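Local coordinates for mannan endo-1,4-beta-mannosidase (Bacillus subtilis, PDB 3CBW), which catalyses the endo-hydrolysis of beta-1,4-mannosidic linkages in mannan, galactomannan and glucomannan, at residues S50-M56 / D92-D98; Y102-I108 / K331-W335; A240-V246 / L267-F271; T23-M27 / D218-W222. The protein carries 3 engineered substitutions. All blocks are in the same frame, centred on the assembly; numbering follows the deposited sequence.

Overall arrangement
From the N terminus, helix 21-32 opens contact 4, which closes only at strand 220-224. Contact 1 is nested inside this loop: residues 50-56, after strand 41-49, meet residues 92-98 at the start of helix 96-104. The far end of that helix opens contact 2. This closes near the C terminus, at residues 331-335, so contacts 2 and 4 cross. Contact 3, between residues 240-246 and 267-271, is nested inside contact 2 and joins two neighbouring barrel strands. Contacts 1 and 2 touch through Met56 and Tyr102, and contacts 2 and 4 through Trp103 and Val26. Asp244 and Ile245 of contact 3 meet Trp222 of contact 4.

Contact 1 (S50-M56 / D92-D98); sequences SHDTFSM and DVSCNGD
Ser50 reaches into the 92-98 loop with its hydroxyl. Ser50 OG donates to Asp92 OD2 at 2.7 Å. It also accepts from the backbone of Cys95, with Ser50 OG 3.1 Å from Cys95 N. The hydroxyl stands anti to the Ser50 backbone N (chi1 -167°), which aims it at the type I turn from Val93 to Asn96. Asp92 OD2 is gripped by three donors. Ser50 OG takes the anti lone pair and Ser94 OG the syn one. Ser94 N comes from above the carboxylate plane and closes an Asx turn. These bonds fix the rotation of the carboxylate and would probably favour its charged form. A water links His51 N to Ser94 OG.

Phe54 lays one ring face on Cys95. Cys95 CB makes a CH-pi contact 3.7 Å from the centroid of the Phe54 ring. Cys95 SG lies farther out over the same face.

Asp98 meets the Phe54 ring at its edge. Asp98 OD2 is in the ring plane, 3.4 Å from Phe54 CE2, and the carboxylate is tilted 33° to the ring. The bent chain of Met56 runs past the same aspartate, with Met56 SD 3.8 Å from Asp98 CG.

Residues 50-56 leave the C-terminal end of strand 41-49. Residues 92-98 follow neighbouring strand 72-79 and run into helix 96-104. This is the end of the TIM barrel where the active site of the fold lies. Phe54 is about 8 Å, between side chains, from Asn308, a probable substrate-binding residue. Cys95 is disulfide-bonded to Cys75 of strand 72-79, Phe54 also touches Cys75, and Asp92 packs on Arg79.

Contact 2 (Y102-I108 / K331-W335); sequences YWKNGGI and KGEIW
Lys331 lies across the ring of Tyr102. Lys331 CE sits over the ring centre, 3.6 Å from the centroid of the Tyr102 ring. The ammonium is farther along the same face, with Lys331 NZ 3.9 Å from the centroid of the Tyr102 ring, a cation-pi contact. Gly332 N donates to Gly106 O at 2.9 Å, nearly straight but from above the carbonyl plane. Ile334 CD1 presses tightly on Ile108 CG1, at 3.5 Å. Trp335 turns its edge to the face of Trp103 in an offset edge-to-face pair, planes at 84°.

Glycine makes the close backbone approach possible. Gly106, with positive phi, is the C-prime residue of the Schellman motif that ends helix 96-104, and a CB on it would crowd Gly332 CA. Tyr102 is held by its hydroxyl, bonded to Pro70 O. With a leucine in place of Tyr102, Lys331 would probably lose the ring face under its CE and NZ, and Pro70 O the hydroxyl that binds it. A water takes a bond from Lys331 NZ.

Outside the two segments, Trp103 packs on Thr22 and Val26 of helix 21-32, and Ile334 on Trp29 of the same helix. Ile108 begins strand 108-114 and pairs with Tyr73 of strand 72-79.

Contact 3 (A240-V246 / L267-F271); sequences ASYVDIV and LNKPF
Lys269 pushes its side chain into the hollow made by the curled backbone of 240-243. The chain bends once, at chi2 (-76°), and then runs straight into the curl. Two carbonyls receive the ammonium at its bottom. Ala240 O is 2.8 Å from Lys269 NZ and is met in the carbonyl plane, on a lone pair. Val243 O is 2.7 Å from Lys269 NZ and is met almost head-on. Ala240 CB flanks the aliphatic part, 4.0 Å from Lys269 CE.

Val246 supplies a second bump. Val246 CG1 fits between Lys269 CB, at 3.9 Å, and Leu267 CD1, at 4.2 Å. The side chains of Val246 and Lys269 cross at about a right angle. Val246 CG2 leans over the Pro270 carbonyl. The proline ring in turn sets its CD against the Asp244 carbonyl, with Pro270 CD 3.4 Å from Asp244 O.

Beside these side chains the backbones begin a parallel ladder. Val246 N donates to Pro270 O at 2.9 Å, and Val246 pairs with Phe271.

The contact closes a beta-alpha-beta crossover of the TIM barrel, in which helix 261-265 lies between strands 245-252 and 271-278. Farther along the second strand is Glu275, the probable nucleophile. Strand 220-224 lies on the other side of strand 245-252. Met27 of helix 21-32 touches Asp244, Ile245 and Pro270 at the starts of the strands.

Contact 4 (T23-M27 / D218-W222); sequences TKTVM and DHLIW
Ile221 is met by three side chains of helix 21-32, and these apolar contacts make up most of the pairing. Thr23 CG2 lies 3.8 Å from Ile221 CG1, the two side chains sliding past each other. Val26 CG1 is 4.1 Å from Ile221 CD1, at the end of the isoleucine chain, and comes across it at about a right angle. Met27 SD touches the other branch, 3.7 Å from Ile221 CG2. The methionine CG stands anti to its own backbone N (chi1 -174°), and bends at chi2 and chi3 carry the chain on past the isoleucine.

Strand 220-224 belongs to the TIM barrel. Ile221 faces helix 21-32, which lies against the N-terminal ends of several barrel strands. Leu220 and Trp222 point elsewhere, toward the outer helices 143-163 and 194-214. The helix and strand segments run at 37° to each other, their axes 9.4 Å apart.

No hydrogen bond joins the two segments. The Thr23 hydroxyl packs against backbone: Thr23 OG1 sits 3.3 Å from His219 CA. A glycine in place of Thr23 would probably open a gap beside Ile221 CG1 and leave the backbone of His219 without this neighbour.

Polar groups of the strand segment find partners elsewhere. Asp218 OD1 accepts from Asn16 ND2. The His219 ring is turned away from the helix, and NE2 makes a weak bond to Leu159 O.

Contact 1 (S50-M56 / D92-D98)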
loop_
_atom_site.group_PDB
_atom_site.type_symbol
_atom_site.label_atom_id
_atom_site.label_comp_id
_atom_site.label_asym_id
_atom_site.label_seq_id
_atom_site.Cartn_x
_atom_site.Cartn_y
_atom_site.Cartn_z
ATOM N N SER A 50 -6.595 -12.427 0.437
ATOM C CA SER A 50 -7.940 -12.819 0.001
ATOM C C SER A 50 -8.110 -14.349 -0.045
ATOM O O SER A 50 -7.214 -15.071 -0.492
ATOM C CB SER A 50 -8.236 -12.199 -1.359
ATOM O OG SER A 50 -9.616 -12.297 -1.667
ATOM N N HIS A 51 -9.276 -14.806 0.427
ATOM C CA HIS A 51 -9.602 -16.231 0.629
ATOM C C HIS A 51 -8.422 -17.056 1.138
ATOM O O HIS A 51 -7.994 -18.030 0.519
ATOM C CB HIS A 51 -10.206 -16.876 -0.609
ATOM C CG HIS A 51 -10.893 -18.172 -0.305
ATOM N ND1 HIS A 51 -10.355 -19.398 -0.635
ATOM C CD2 HIS A 51 -12.044 -18.429 0.359
ATOM C CE1 HIS A 51 -11.166 -20.354 -0.215
ATOM N NE2 HIS A 51 -12.192 -19.794 0.401
ATOM N N ASP A 52 -7.907 -16.647 2.281
ATOM C CA ASP A 52 -6.764 -17.310 2.883
ATOM C C ASP A 52 -6.742 -16.858 4.328
ATOM O O ASP A 52 -7.024 -17.649 5.240
ATOM C CB ASP A 52 -5.458 -16.960 2.140
ATOM C CG ASP A 52 -4.221 -17.457 2.862
ATOM O OD1 ASP A 52 -4.304 -18.440 3.631
ATOM O OD2 ASP A 52 -3.154 -16.845 2.673
ATOM N N THR A 53 -6.421 -15.582 4.546
ATOM C CA THR A 53 -6.434 -15.022 5.890
ATOM C C THR A 53 -7.262 -13.739 5.993
ATOM O O THR A 53 -7.513 -13.266 7.100
ATOM C CB THR A 53 -5.019 -14.710 6.402
ATOM O OG1 THR A 53 -4.388 -13.769 5.518
ATOM C CG2 THR A 53 -4.179 -15.988 6.517
ATOM N N PHE A 54 -7.677 -13.162 4.864
ATOM C CA PHE A 54 -8.456 -11.930 4.925
ATOM C C PHE A 54 -9.761 -12.148 5.684
ATOM O O PHE A 54 -10.481 -13.113 5.429
ATOM C CB PHE A 54 -8.803 -11.360 3.556
ATOM C CG PHE A 54 -9.568 -10.076 3.658
ATOM C CD1 PHE A 54 -8.896 -8.874 3.830
ATOM C CD2 PHE A 54 -10.965 -10.071 3.680
ATOM C CE1 PHE A 54 -9.599 -7.687 3.975
ATOM C CE2 PHE A 54 -11.674 -8.884 3.824
ATOM C CZ PHE A 54 -10.990 -7.698 3.968
ATOM N N SER A 55 -10.072 -11.232 6.590
ATOM C CA SER A 55 -11.368 -11.232 7.246
ATOM C C SER A 55 -11.528 -9.899 7.944
ATOM O O SER A 55 -10.624 -9.065 7.920
ATOM C CB SER A 55 -11.445 -12.364 8.264
ATOM O OG SER A 55 -10.599 -12.078 9.350
ATOM N N MET A 56 -12.667 -9.708 8.592
ATOM C CA MET A 56 -12.880 -8.508 9.385
ATOM C C MET A 56 -12.351 -8.646 10.803
ATOM O O MET A 56 -12.463 -7.709 11.586
ATOM C CB MET A 56 -14.363 -8.137 9.386
ATOM C CG MET A 56 -14.903 -7.830 7.979
ATOM S SD MET A 56 -13.893 -6.658 6.978
ATOM C CE MET A 56 -13.958 -5.237 8.038
ATOM N N ASP A 92 -6.839 -13.932 -5.899
ATOM C CA ASP A 92 -8.227 -14.080 -5.438
ATOM C C ASP A 92 -8.738 -12.696 -5.058
ATOM O O ASP A 92 -8.018 -11.937 -4.421
ATOM C CB ASP A 92 -8.287 -15.039 -4.237
ATOM C CG ASP A 92 -9.709 -15.319 -3.765
ATOM O OD1 ASP A 92 -10.229 -16.422 -4.053
ATOM O OD2 ASP A 92 -10.314 -14.454 -3.087
ATOM N N VAL A 93 -9.966 -12.372 -5.451
ATOM C CA VAL A 93 -10.502 -11.025 -5.241
ATOM C C VAL A 93 -11.761 -11.009 -4.369
ATOM O O VAL A 93 -12.455 -9.997 -4.288
ATOM C CB VAL A 93 -10.744 -10.281 -6.579
ATOM C CG1 VAL A 93 -9.487 -10.276 -7.422
ATOM C CG2 VAL A 93 -11.914 -10.904 -7.367
ATOM N N SER A 94 -12.022 -12.111 -3.676
ATOM C CA SER A 94 -13.242 -12.242 -2.870
ATOM C C SER A 94 -13.336 -11.268 -1.689
ATOM O O SER A 94 -14.424 -11.088 -1.144
ATOM C CB SER A 94 -13.434 -13.684 -2.396
ATOM O OG SER A 94 -12.428 -14.077 -1.489
ATOM N N CYS A 95 -12.221 -10.653 -1.293
ATOM C CA CYS A 95 -12.236 -9.631 -0.244
ATOM C C CYS A 95 -12.943 -8.348 -0.695
ATOM O O CYS A 95 -13.229 -7.489 0.127
ATOM C CB CYS A 95 -10.814 -9.306 0.207
ATOM S SG CYS A 95 -9.747 -8.568 -1.098
ATOM N N ASN A 96 -13.230 -8.222 -1.991
ATOM C CA ASN A 96 -13.833 -7.004 -2.542
ATOM C C ASN A 96 -15.080 -6.530 -1.817
ATOM O O ASN A 96 -15.216 -5.347 -1.543
ATOM C CB ASN A 96 -14.181 -7.187 -4.010
ATOM C CG ASN A 96 -13.016 -6.913 -4.934
ATOM O OD1 ASN A 96 -11.960 -6.450 -4.516
ATOM N ND2 ASN A 96 -13.221 -7.175 -6.214
ATOM N N GLY A 97 -16.009 -7.438 -1.527
ATOM C CA GLY A 97 -17.249 -7.055 -0.845
ATOM C C GLY A 97 -16.971 -6.278 0.435
ATOM O O GLY A 97 -17.553 -5.216 0.676
ATOM N N ASP A 98 -16.068 -6.808 1.258
ATOM C CA ASP A 98 -15.684 -6.170 2.513
ATOM C C ASP A 98 -14.990 -4.829 2.301
ATOM O O ASP A 98 -15.181 -3.899 3.087
ATOM C CB ASP A 98 -14.814 -7.104 3.346
ATOM C CG ASP A 98 -15.623 -8.200 4.023
ATOM O OD1 ASP A 98 -16.836 -8.010 4.261
ATOM O OD2 ASP A 98 -15.045 -9.258 4.323
HETATM O O HOH W 1 -11.358 -12.896 1.086
#

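Contact 2 (Y102-I108 / K331-W335)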
loop_
_atom_site.group_PDB
_atom_site.type_symbol
_atom_site.label_atom_id
_atom_site.label_comp_id
_atom_site.label_asym_id
_atom_site.label_seq_id
_atom_site.Cartn_x
_atom_site.Cartn_y
_atom_site.Cartn_z
ATOM N N TYR A 102 -16.387 -1.320 3.548
ATOM C CA TYR A 102 -15.554 -0.482 4.405
ATOM C C TYR A 102 -15.647 0.975 3.983
ATOM O O TYR A 102 -15.790 1.864 4.839
ATOM C CB TYR A 102 -14.088 -0.953 4.427
ATOM C CG TYR A 102 -13.457 -0.794 5.791
ATOM C CD1 TYR A 102 -12.641 0.291 6.092
ATOM C CD2 TYR A 102 -13.700 -1.728 6.795
ATOM C CE1 TYR A 102 -12.089 0.443 7.355
ATOM C CE2 TYR A 102 -13.142 -1.593 8.059
ATOM C CZ TYR A 102 -12.333 -0.507 8.331
ATOM O OH TYR A 102 -11.810 -0.384 9.596
ATOM N N TRP A 103 -15.597 1.221 2.672
ATOM C CA TRP A 103 -15.805 2.562 2.124
ATOM C C TRP A 103 -17.194 3.108 2.457
ATOM O O TRP A 103 -17.333 4.250 2.930
ATOM C CB TRP A 103 -15.586 2.572 0.613
ATOM C CG TRP A 103 -16.047 3.841 -0.040
ATOM C CD1 TRP A 103 -17.187 4.018 -0.771
ATOM C CD2 TRP A 103 -15.406 5.115 0.025
ATOM N NE1 TRP A 103 -17.285 5.325 -1.182
ATOM C CE2 TRP A 103 -16.204 6.018 -0.708
ATOM C CE3 TRP A 103 -14.224 5.582 0.614
ATOM C CZ2 TRP A 103 -15.871 7.357 -0.847
ATOM C CZ3 TRP A 103 -13.896 6.917 0.467
ATOM C CH2 TRP A 103 -14.715 7.787 -0.266
ATOM N N LYS A 104 -18.227 2.304 2.206
ATOM C CA LYS A 104 -19.605 2.695 2.526
ATOM C C LYS A 104 -19.743 3.133 3.981
ATOM O O LYS A 104 -20.458 4.086 4.288
ATOM C CB LYS A 104 -20.548 1.520 2.235
ATOM C CG LYS A 104 -22.006 1.722 2.629
ATOM C CD LYS A 104 -22.727 2.683 1.701
ATOM C CE LYS A 104 -24.236 2.650 1.927
ATOM N NZ LYS A 104 -24.856 1.414 1.359
ATOM N N ASN A 105 -19.030 2.446 4.867
ATOM C CA ASN A 105 -19.123 2.667 6.301
ATOM C C ASN A 105 -18.047 3.567 6.897
ATOM O O ASN A 105 -17.837 3.582 8.115
ATOM C CB ASN A 105 -19.216 1.337 7.032
ATOM C CG ASN A 105 -20.528 0.649 6.777
ATOM O OD1 ASN A 105 -21.594 1.194 7.063
ATOM N ND2 ASN A 105 -20.468 -0.547 6.231
ATOM N N GLY A 106 -17.378 4.336 6.038
ATOM C CA GLY A 106 -16.564 5.451 6.520
ATOM C C GLY A 106 -15.060 5.252 6.583
ATOM O O GLY A 106 -14.372 6.040 7.228
ATOM N N GLY A 107 -14.543 4.217 5.922
ATOM C CA GLY A 107 -13.099 4.023 5.803
ATOM C C GLY A 107 -12.676 4.034 4.345
ATOM O O GLY A 107 -13.436 4.474 3.468
ATOM N N ILE A 108 -11.451 3.577 4.083
ATOM C CA ILE A 108 -10.904 3.525 2.722
ATOM C C ILE A 108 -10.157 2.200 2.551
ATOM O O ILE A 108 -9.370 1.810 3.418
ATOM C CB ILE A 108 -9.896 4.683 2.443
ATOM C CG1 ILE A 108 -10.510 6.071 2.624
ATOM C CG2 ILE A 108 -9.301 4.570 1.033
ATOM C CD1 ILE A 108 -9.457 7.191 2.627
ATOM N N LYS A 331 -11.889 5.205 11.352
ATOM C CA LYS A 331 -13.060 4.926 10.538
ATOM C C LYS A 331 -14.231 5.774 11.027
ATOM O O LYS A 331 -14.481 5.863 12.233
ATOM C CB LYS A 331 -13.413 3.443 10.642
ATOM C CG LYS A 331 -14.390 2.958 9.581
ATOM C CD LYS A 331 -14.857 1.536 9.878
ATOM C CE LYS A 331 -15.652 0.942 8.709
ATOM N NZ LYS A 331 -16.261 -0.370 9.103
ATOM N N GLY A 332 -14.926 6.400 10.084
ATOM C CA GLY A 332 -16.074 7.259 10.401
ATOM C C GLY A 332 -15.728 8.736 10.519
ATOM O O GLY A 332 -16.625 9.568 10.716
ATOM N N GLU A 333 -14.441 9.079 10.417
ATOM C CA GLU A 333 -13.986 10.469 10.577
ATOM C C GLU A 333 -13.507 11.112 9.269
ATOM O O GLU A 333 -12.906 12.189 9.284
ATOM C CB GLU A 333 -12.904 10.567 11.654
ATOM C CG GLU A 333 -13.364 10.114 13.026
ATOM C CD GLU A 333 -12.358 10.459 14.109
ATOM O OE1 GLU A 333 -11.253 9.884 14.109
ATOM O OE2 GLU A 333 -12.671 11.321 14.963
ATOM N N ILE A 334 -13.793 10.473 8.142
ATOM C CA ILE A 334 -13.469 11.034 6.829
ATOM C C ILE A 334 -14.614 11.963 6.443
ATOM O O ILE A 334 -14.402 13.143 6.164
ATOM C CB ILE A 334 -13.254 9.933 5.761
ATOM C CG1 ILE A 334 -12.102 9.014 6.190
ATOM C CG2 ILE A 334 -12.960 10.547 4.402
ATOM C CD1 ILE A 334 -11.917 7.776 5.324
ATOM N N TRP A 335 -15.825 11.410 6.454
ATOM C CA TRP A 335 -17.052 12.153 6.192
ATOM C C TRP A 335 -17.736 12.484 7.505
ATOM O O TRP A 335 -17.696 11.702 8.459
ATOM C CB TRP A 335 -18.006 11.321 5.323
ATOM C CG TRP A 335 -17.355 10.773 4.089
ATOM C CD1 TRP A 335 -16.716 9.570 3.963
ATOM C CD2 TRP A 335 -17.245 11.422 2.816
ATOM N NE1 TRP A 335 -16.228 9.427 2.685
ATOM C CE2 TRP A 335 -16.539 10.548 1.960
ATOM C CE3 TRP A 335 -17.691 12.651 2.311
ATOM C CZ2 TRP A 335 -16.257 10.870 0.625
ATOM C CZ3 TRP A 335 -17.413 12.969 0.982
ATOM C CH2 TRP A 335 -16.700 12.081 0.158
HETATM O O HOH W 2 -15.574 6.432 3.543
HETATM O O HOH W 3 -17.541 -1.943 7.173
HETATM O O HOH W 4 -15.805 8.607 7.479
#

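Contact 3 (A240-V246 / L267-F271)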
loop_
_atom_site.group_PDB
_atom_site.type_symbol
_atom_site.label_atom_id
_atom_site.label_comp_id
_atom_site.label_asym_id
_atom_site.label_seq_id
_atom_site.Cartn_x
_atom_site.Cartn_y
_atom_site.Cartn_z
ATOM N N ALA A 240 6.668 11.386 -11.417
ATOM C CA ALA A 240 5.517 12.077 -10.842
ATOM C C ALA A 240 4.204 11.747 -11.525
ATOM O O ALA A 240 3.141 11.914 -10.925
ATOM C CB ALA A 240 5.733 13.585 -10.856
ATOM N N SER A 241 4.256 11.317 -12.782
ATOM C CA SER A 241 3.001 11.002 -13.467
ATOM C C SER A 241 2.433 9.611 -13.168
ATOM O O SER A 241 1.349 9.284 -13.643
ATOM C CB SER A 241 3.133 11.212 -14.971
ATOM O OG SER A 241 3.904 10.179 -15.515
ATOM N N TYR A 242 3.130 8.816 -12.347
ATOM C CA TYR A 242 2.704 7.446 -12.087
ATOM C C TYR A 242 2.445 7.180 -10.615
ATOM O O TYR A 242 2.096 6.052 -10.273
ATOM C CB TYR A 242 3.737 6.430 -12.599
ATOM C CG TYR A 242 4.249 6.736 -13.989
ATOM C CD1 TYR A 242 3.447 6.577 -15.124
ATOM C CD2 TYR A 242 5.516 7.293 -14.161
ATOM C CE1 TYR A 242 3.944 6.887 -16.400
ATOM C CE2 TYR A 242 6.005 7.607 -15.412
ATOM C CZ TYR A 242 5.217 7.411 -16.514
ATOM O OH TYR A 242 5.727 7.737 -17.752
ATOM N N VAL A 243 2.630 8.185 -9.756
ATOM C CA VAL A 243 2.583 7.985 -8.303
ATOM C C VAL A 243 1.798 9.103 -7.661
ATOM O O VAL A 243 2.081 10.281 -7.884
ATOM C CB VAL A 243 4.014 7.972 -7.689
ATOM C CG1 VAL A 243 3.952 7.873 -6.167
ATOM C CG2 VAL A 243 4.836 6.809 -8.238
ATOM N N ASP A 244 0.825 8.732 -6.841
ATOM C CA ASP A 244 0.060 9.699 -6.053
ATOM C C ASP A 244 0.604 9.904 -4.638
ATOM O O ASP A 244 0.603 11.030 -4.126
ATOM C CB ASP A 244 -1.409 9.265 -5.966
ATOM C CG ASP A 244 -2.104 9.334 -7.303
ATOM O OD1 ASP A 244 -2.140 10.434 -7.890
ATOM O OD2 ASP A 244 -2.623 8.297 -7.772
ATOM N N ILE A 245 1.033 8.811 -4.001
ATOM C CA ILE A 245 1.471 8.816 -2.602
ATOM C C ILE A 245 2.770 8.055 -2.526
ATOM O O ILE A 245 2.907 7.002 -3.149
ATOM C CB ILE A 245 0.404 8.153 -1.669
ATOM C CG1 ILE A 245 -0.878 8.993 -1.646
ATOM C CG2 ILE A 245 0.935 7.920 -0.246
ATOM C CD1 ILE A 245 -2.058 8.357 -0.933
ATOM N N VAL A 246 3.733 8.608 -1.792
ATOM C CA VAL A 246 4.987 7.910 -1.505
ATOM C C VAL A 246 4.978 7.462 -0.052
ATOM O O VAL A 246 4.286 8.052 0.790
ATOM C CB VAL A 246 6.233 8.788 -1.794
ATOM C CG1 VAL A 246 6.284 9.126 -3.271
ATOM C CG2 VAL A 246 6.243 10.084 -0.938
ATOM N N LEU A 267 10.004 14.564 -2.756
ATOM C CA LEU A 267 9.412 14.308 -4.070
ATOM C C LEU A 267 8.111 15.086 -4.294
ATOM O O LEU A 267 7.515 15.023 -5.369
ATOM C CB LEU A 267 9.200 12.801 -4.248
ATOM C CG LEU A 267 10.487 11.966 -4.253
ATOM C CD1 LEU A 267 10.167 10.468 -4.338
ATOM C CD2 LEU A 267 11.423 12.390 -5.390
ATOM N N ASN A 268 7.671 15.822 -3.281
ATOM C CA ASN A 268 6.443 16.617 -3.359
ATOM C C ASN A 268 5.197 15.765 -3.651
ATOM O O ASN A 268 4.363 16.103 -4.491
ATOM C CB ASN A 268 6.589 17.781 -4.360
ATOM C CG ASN A 268 5.565 18.882 -4.136
ATOM O OD1 ASN A 268 5.115 19.113 -3.008
ATOM N ND2 ASN A 268 5.188 19.569 -5.211
ATOM N N LYS A 269 5.104 14.636 -2.955
ATOM C CA LYS A 269 3.905 13.805 -2.938
ATOM C C LYS A 269 3.571 13.572 -1.476
ATOM O O LYS A 269 4.483 13.528 -0.642
ATOM C CB LYS A 269 4.170 12.442 -3.591
ATOM C CG LYS A 269 4.583 12.490 -5.056
ATOM C CD LYS A 269 3.414 12.782 -5.978
ATOM C CE LYS A 269 3.848 12.781 -7.435
ATOM N NZ LYS A 269 2.639 12.887 -8.325
ATOM N N PRO A 270 2.278 13.404 -1.144
ATOM C CA PRO A 270 1.920 13.046 0.225
ATOM C C PRO A 270 2.656 11.775 0.645
ATOM O O PRO A 270 2.873 10.874 -0.180
ATOM C CB PRO A 270 0.399 12.829 0.150
ATOM C CG PRO A 270 -0.026 13.713 -0.961
ATOM C CD PRO A 270 1.082 13.577 -1.986
ATOM N N PHE A 271 3.008 11.711 1.928
ATOM C CA PHE A 271 3.823 10.647 2.500
ATOM C C PHE A 271 3.016 9.822 3.507
ATOM O O PHE A 271 2.255 10.380 4.296
ATOM C CB PHE A 271 5.045 11.263 3.211
ATOM C CG PHE A 271 5.865 10.262 3.974
ATOM C CD1 PHE A 271 6.912 9.587 3.362
ATOM C CD2 PHE A 271 5.556 9.953 5.299
ATOM C CE1 PHE A 271 7.629 8.631 4.070
ATOM C CE2 PHE A 271 6.260 8.993 5.999
ATOM C CZ PHE A 271 7.294 8.345 5.397
#

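Contact 4 (T23-M27 / D218-W222)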
loop_
_atom_site.group_PDB
_atom_site.type_symbol
_atom_site.label_atom_id
_atom_site.label_comp_id
_atom_site.label_asym_id
_atom_site.label_seq_id
_atom_site.Cartn_x
_atom_site.Cartn_y
_atom_site.Cartn_z
ATOM N N THR A 23 -12.669 9.787 -6.242
ATOM C CA THR A 23 -11.234 9.584 -6.123
ATOM C C THR A 23 -10.488 10.915 -6.126
ATOM O O THR A 23 -9.568 11.115 -5.337
ATOM C CB THR A 23 -10.742 8.622 -7.205
ATOM O OG1 THR A 23 -11.295 7.327 -6.936
ATOM C CG2 THR A 23 -9.230 8.510 -7.210
ATOM N N LYS A 24 -10.885 11.842 -6.992
ATOM C CA LYS A 24 -10.308 13.194 -6.977
ATOM C C LYS A 24 -10.501 13.873 -5.625
ATOM O O LYS A 24 -9.568 14.467 -5.087
ATOM C CB LYS A 24 -10.918 14.054 -8.089
ATOM C CG LYS A 24 -10.572 13.576 -9.493
ATOM C CD LYS A 24 -11.114 14.503 -10.576
ATOM C CE LYS A 24 -10.172 15.661 -10.839
ATOM N NZ LYS A 24 -10.689 16.596 -11.873
ATOM N N THR A 25 -11.710 13.792 -5.084
ATOM C CA THR A 25 -12.013 14.421 -3.805
ATOM C C THR A 25 -11.175 13.822 -2.681
ATOM O O THR A 25 -10.556 14.546 -1.904
ATOM C CB THR A 25 -13.500 14.294 -3.503
ATOM O OG1 THR A 25 -14.206 15.068 -4.475
ATOM C CG2 THR A 25 -13.824 14.800 -2.113
ATOM N N VAL A 26 -11.133 12.499 -2.616
ATOM C CA VAL A 26 -10.368 11.821 -1.581
ATOM C C VAL A 26 -8.882 12.161 -1.696
ATOM O O VAL A 26 -8.227 12.410 -0.682
ATOM C CB VAL A 26 -10.609 10.296 -1.630
ATOM C CG1 VAL A 26 -9.557 9.521 -0.828
ATOM C CG2 VAL A 26 -12.013 9.987 -1.136
ATOM N N MET A 27 -8.343 12.195 -2.914
ATOM C CA MET A 27 -6.925 12.492 -3.062
ATOM C C MET A 27 -6.598 13.899 -2.557
ATOM O O MET A 27 -5.610 14.099 -1.841
ATOM C CB MET A 27 -6.481 12.344 -4.523
ATOM C CG MET A 27 -4.978 12.491 -4.703
ATOM S SD MET A 27 -3.976 11.187 -3.872
ATOM C CE MET A 27 -2.839 12.222 -2.912
ATOM N N ASP A 218 -10.332 3.936 -13.040
ATOM C CA ASP A 218 -10.329 5.369 -12.726
ATOM C C ASP A 218 -10.546 5.682 -11.240
ATOM O O ASP A 218 -10.752 6.836 -10.880
ATOM C CB ASP A 218 -11.365 6.098 -13.614
ATOM C CG ASP A 218 -10.973 6.118 -15.078
ATOM O OD1 ASP A 218 -9.765 6.079 -15.376
ATOM O OD2 ASP A 218 -11.898 6.182 -15.922
ATOM N N HIS A 219 -10.421 4.665 -10.395
ATOM C CA HIS A 219 -10.663 4.787 -8.961
ATOM C C HIS A 219 -9.396 4.484 -8.157
ATOM O O HIS A 219 -9.471 4.322 -6.946
ATOM C CB HIS A 219 -11.793 3.842 -8.552
ATOM C CG HIS A 219 -11.468 2.394 -8.751
ATOM N ND1 HIS A 219 -10.797 1.927 -9.867
ATOM C CD2 HIS A 219 -11.685 1.316 -7.958
ATOM C CE1 HIS A 219 -10.633 0.617 -9.755
ATOM N NE2 HIS A 219 -11.166 0.223 -8.610
ATOM N N LEU A 220 -8.245 4.408 -8.822
ATOM C CA LEU A 220 -6.998 4.022 -8.155
ATOM C C LEU A 220 -6.134 5.213 -7.787
ATOM O O LEU A 220 -5.948 6.148 -8.573
ATOM C CB LEU A 220 -6.172 3.081 -9.042
ATOM C CG LEU A 220 -6.876 1.821 -9.554
ATOM C CD1 LEU A 220 -5.950 0.976 -10.403
ATOM C CD2 LEU A 220 -7.435 1.002 -8.381
ATOM N N ILE A 221 -5.622 5.152 -6.561
ATOM C CA ILE A 221 -4.639 6.100 -6.037
ATOM C C ILE A 221 -3.358 5.291 -5.892
ATOM O O ILE A 221 -3.326 4.290 -5.184
ATOM C CB ILE A 221 -5.117 6.670 -4.687
ATOM C CG1 ILE A 221 -6.369 7.541 -4.901
ATOM C CG2 ILE A 221 -4.002 7.466 -4.000
ATOM C CD1 ILE A 221 -7.018 8.034 -3.618
ATOM N N TRP A 222 -2.318 5.706 -6.605
ATOM C CA TRP A 222 -1.113 4.907 -6.795
ATOM C C TRP A 222 -0.069 5.170 -5.720
ATOM O O TRP A 222 0.333 6.328 -5.509
ATOM C CB TRP A 222 -0.546 5.187 -8.193
ATOM C CG TRP A 222 -1.430 4.604 -9.246
ATOM C CD1 TRP A 222 -2.593 5.133 -9.723
ATOM C CD2 TRP A 222 -1.260 3.343 -9.889
ATOM N NE1 TRP A 222 -3.146 4.283 -10.649
ATOM C CE2 TRP A 222 -2.348 3.177 -10.771
ATOM C CE3 TRP A 222 -0.272 2.352 -9.839
ATOM C CZ2 TRP A 222 -2.485 2.055 -11.590
ATOM C CZ3 TRP A 222 -0.411 1.233 -10.655
ATOM C CH2 TRP A 222 -1.517 1.086 -11.502
#